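HTH-type transcriptional regulator Rv1985c/MT2039 (Mycobacterium tuberculosis, PDB 3ISP) binds DNA as a homodimeric LysR-type transcriptional regulator, probably activating expression of the exporter LysE and repressing its own. Local coordinates at the interface of chains A and B. Residues are numbered along the deposited sequence; one frame, centred on the assembly and turned at random. Chains: chain A/B, HTH-type transcriptional regulator Rv1985c/MT2039.

The interface of chains A and B. Residues chain A 217-220, 235; chain B 96, 117, 120-122.
The imidazole of A:His219 sits between apolar groups of both chains. B:Leu121 CD1 lies over one face, shifted toward the rim, 3.8 Å from the centroid of the A:His219 ring, a CH-pi contact. A:Leu235 CD1, from the same chain as the histidine, covers the centre of the opposite face. The backbone N-H of B:Leu122 meets the ring edge in plane, and its N gives a hydrogen bond of 2.9 Å to A:His219 ND1. The bond is fairly straight. ND1 therefore acts as an acceptor here, and this bond together with the two leucines should fix the turn of the ring. CG of A:His219 stands beside the backbone N (chi1 -66°), which carries the imidazole toward the start of strand 121-126 of chain B.

The guanidinium of B:Arg96 has B:Leu121 CB over the centre of one face. At its edge, close to the plane, is the carbonyl oxygen of A:Thr218. B:Arg96 grips A:Thr218 O end-on with two hydrogen bonds, from NH2 at 2.9 Å and from NH1 at 3.2 Å. The arginine chain leaves its strand with CG anti to the backbone N (chi1 174°), then bends at chi2 and chi3 to reach the carbonyl. The same A:Thr218 O lies over one face of the A:Phe220 ring, offset toward the rim. The plane of this ring is 16° from that of the guanidinium, but the two meet at the phenyl rim, where A:Phe220 CD1 is 3.6 Å from B:Arg96 NH1.

A backbone bond from A:Phe220 N to B:Leu122 O, 3.0 Å long, adds to the link between the loop and the strand. Apolar contacts flank the polar ones. B:Leu122 CD1 meets A:Leu235 CD1 at 3.7 Å, the two side chains crossing at about a right angle. B:Leu121 CD2 rests near A:Pro217 CB.

The patch joins loop 217-220 of one subunit to strands 96-101 and 121-126 of the other, within the LysR substrate-binding regions. Its twin repeats it across the two-fold axis. Together they probably help hold the homodimer and set how its regulatory domains pair.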
ATOM      1  N   PRO A 217     -24.756  -5.768   6.035  1.00 66.22           N
ATOM      2  CA  PRO A 217     -24.528  -5.716   4.587  1.00 67.47           C
ATOM      3  C   PRO A 217     -24.353  -4.265   4.159  1.00 67.62           C
ATOM      4  O   PRO A 217     -25.175  -3.416   4.511  1.00 66.95           O
ATOM      5  CB  PRO A 217     -25.824  -6.298   4.003  1.00 62.79           C
ATOM      6  CG  PRO A 217     -26.821  -6.177   5.110  1.00 71.30           C
ATOM      7  CD  PRO A 217     -26.032  -6.422   6.356  1.00 66.85           C
ATOM      8  N   THR A 218     -23.284  -3.976   3.427  1.00 64.11           N
ATOM      9  CA  THR A 218     -23.032  -2.608   3.008  1.00 63.66           C
ATOM     10  C   THR A 218     -22.601  -2.463   1.544  1.00 62.59           C
ATOM     11  O   THR A 218     -21.605  -3.052   1.105  1.00 62.05           O
ATOM     12  CB  THR A 218     -22.025  -1.883   3.946  1.00 65.45           C
ATOM     13  OG1 THR A 218     -21.365  -0.833   3.218  1.00 63.74           O
ATOM     14  CG2 THR A 218     -20.983  -2.853   4.489  1.00 63.10           C
ATOM     15  N   HIS A 219     -23.368  -1.662   0.808  1.00 56.63           N
ATOM     16  CA  HIS A 219     -23.071  -1.313  -0.571  1.00 54.59           C
ATOM     17  C   HIS A 219     -22.037  -0.214  -0.644  1.00 57.47           C
ATOM     18  O   HIS A 219     -22.057   0.703   0.168  1.00 62.86           O
ATOM     19  CB  HIS A 219     -24.330  -0.793  -1.253  1.00 58.72           C
ATOM     20  CG  HIS A 219     -25.407  -1.820  -1.412  1.00 61.88           C
ATOM     21  ND1 HIS A 219     -25.306  -2.871  -2.296  1.00 58.00           N
ATOM     22  CD2 HIS A 219     -26.612  -1.946  -0.809  1.00 52.89           C
ATOM     23  CE1 HIS A 219     -26.398  -3.605  -2.222  1.00 57.66           C
ATOM     24  NE2 HIS A 219     -27.207  -3.065  -1.329  1.00 57.64           N
ATOM     25  N   PHE A 220     -21.149  -0.283  -1.631  1.00 59.30           N
ATOM     26  CA  PHE A 220     -20.198   0.805  -1.862  1.00 57.08           C
ATOM     27  C   PHE A 220     -20.442   1.521  -3.171  1.00 52.27           C
ATOM     28  O   PHE A 220     -20.173   0.990  -4.244  1.00 51.57           O
ATOM     29  CB  PHE A 220     -18.784   0.284  -1.791  1.00 52.50           C
ATOM     30  CG  PHE A 220     -18.460  -0.290  -0.469  1.00 61.63           C
ATOM     31  CD1 PHE A 220     -18.156  -1.629  -0.333  1.00 63.93           C
ATOM     32  CD2 PHE A 220     -18.505   0.506   0.661  1.00 59.20           C
ATOM     33  CE1 PHE A 220     -17.862  -2.156   0.914  1.00 67.94           C
ATOM     34  CE2 PHE A 220     -18.221  -0.016   1.902  1.00 60.56           C
ATOM     35  CZ  PHE A 220     -17.903  -1.346   2.031  1.00 63.87           C
ATOM     36  N   LEU A 235     -31.529   0.878  -2.043  1.00 52.65           N
ATOM     37  CA  LEU A 235     -30.449  -0.072  -1.776  1.00 49.33           C
ATOM     38  C   LEU A 235     -30.056  -0.162  -0.300  1.00 53.12           C
ATOM     39  O   LEU A 235     -29.705  -1.236   0.192  1.00 58.36           O
ATOM     40  CB  LEU A 235     -29.217   0.270  -2.606  1.00 54.37           C
ATOM     41  CG  LEU A 235     -29.044  -0.518  -3.900  1.00 59.42           C
ATOM     42  CD1 LEU A 235     -27.688  -0.211  -4.545  1.00 55.06           C
ATOM     43  CD2 LEU A 235     -29.186  -2.003  -3.603  1.00 58.83           C
TER
ATOM     44  N   ARG B  96     -21.429 -10.551  -3.586  1.00 66.22           N
ATOM     45  CA  ARG B  96     -20.732  -9.300  -3.841  1.00 65.36           C
ATOM     46  C   ARG B  96     -20.401  -9.183  -5.327  1.00 65.12           C
ATOM     47  O   ARG B  96     -19.823 -10.098  -5.914  1.00 66.52           O
ATOM     48  CB  ARG B  96     -19.469  -9.193  -2.984  1.00 59.91           C
ATOM     49  CG  ARG B  96     -18.609  -7.977  -3.289  1.00 58.91           C
ATOM     50  CD  ARG B  96     -19.274  -6.672  -2.858  1.00 60.35           C
ATOM     51  NE  ARG B  96     -19.496  -6.594  -1.414  1.00 66.19           N
ATOM     52  CZ  ARG B  96     -19.934  -5.507  -0.782  1.00 65.15           C
ATOM     53  NH1 ARG B  96     -20.190  -4.408  -1.471  1.00 67.18           N
ATOM     54  NH2 ARG B  96     -20.122  -5.510   0.533  1.00 55.57           N
ATOM     55  N   LEU B 117     -31.175  -4.468  -8.549  1.00 55.40           N
ATOM     56  CA  LEU B 117     -30.026  -5.038  -7.828  1.00 51.89           C
ATOM     57  C   LEU B 117     -30.023  -4.915  -6.314  1.00 53.60           C
ATOM     58  O   LEU B 117     -28.975  -5.051  -5.705  1.00 61.10           O
ATOM     59  CB  LEU B 117     -28.725  -4.432  -8.354  1.00 46.39           C
ATOM     60  CG  LEU B 117     -28.385  -4.875  -9.773  1.00 51.23           C
ATOM     61  CD1 LEU B 117     -27.056  -4.302 -10.229  1.00 48.53           C
ATOM     62  CD2 LEU B 117     -28.345  -6.380  -9.793  1.00 52.20           C
ATOM     63  N   VAL B 120     -28.484  -7.876  -3.931  1.00 62.36           N
ATOM     64  CA  VAL B 120     -27.073  -8.231  -3.840  1.00 61.97           C
ATOM     65  C   VAL B 120     -26.324  -7.136  -3.079  1.00 61.12           C
ATOM     66  O   VAL B 120     -26.947  -6.278  -2.462  1.00 57.13           O
ATOM     67  CB  VAL B 120     -26.463  -8.487  -5.234  1.00 62.32           C
ATOM     68  CG1 VAL B 120     -27.240  -9.577  -5.934  1.00 56.71           C
ATOM     69  CG2 VAL B 120     -26.483  -7.221  -6.080  1.00 56.18           C
ATOM     70  N   LEU B 121     -24.997  -7.187  -3.095  1.00 60.96           N
ATOM     71  CA  LEU B 121     -24.178  -6.130  -2.508  1.00 58.69           C
ATOM     72  C   LEU B 121     -23.234  -5.550  -3.548  1.00 59.90           C
ATOM     73  O   LEU B 121     -22.283  -6.209  -3.967  1.00 62.45           O
ATOM     74  CB  LEU B 121     -23.366  -6.665  -1.332  1.00 63.20           C
ATOM     75  CG  LEU B 121     -23.808  -6.225   0.060  1.00 62.29           C
ATOM     76  CD1 LEU B 121     -25.294  -5.917   0.068  1.00 61.93           C
ATOM     77  CD2 LEU B 121     -23.474  -7.313   1.042  1.00 52.26           C
ATOM     78  N   LEU B 122     -23.486  -4.312  -3.957  1.00 56.21           N
ATOM     79  CA  LEU B 122     -22.688  -3.695  -5.008  1.00 55.59           C
ATOM     80  C   LEU B 122     -21.333  -3.163  -4.506  1.00 53.91           C
ATOM     81  O   LEU B 122     -21.210  -2.707  -3.374  1.00 55.21           O
ATOM     82  CB  LEU B 122     -23.487  -2.573  -5.685  1.00 54.56           C
ATOM     83  CG  LEU B 122     -24.705  -2.938  -6.544  1.00 47.78           C
ATOM     84  CD1 LEU B 122     -25.376  -1.701  -7.077  1.00 41.88           C
ATOM     85  CD2 LEU B 122     -24.315  -3.817  -7.684  1.00 46.07           C
TER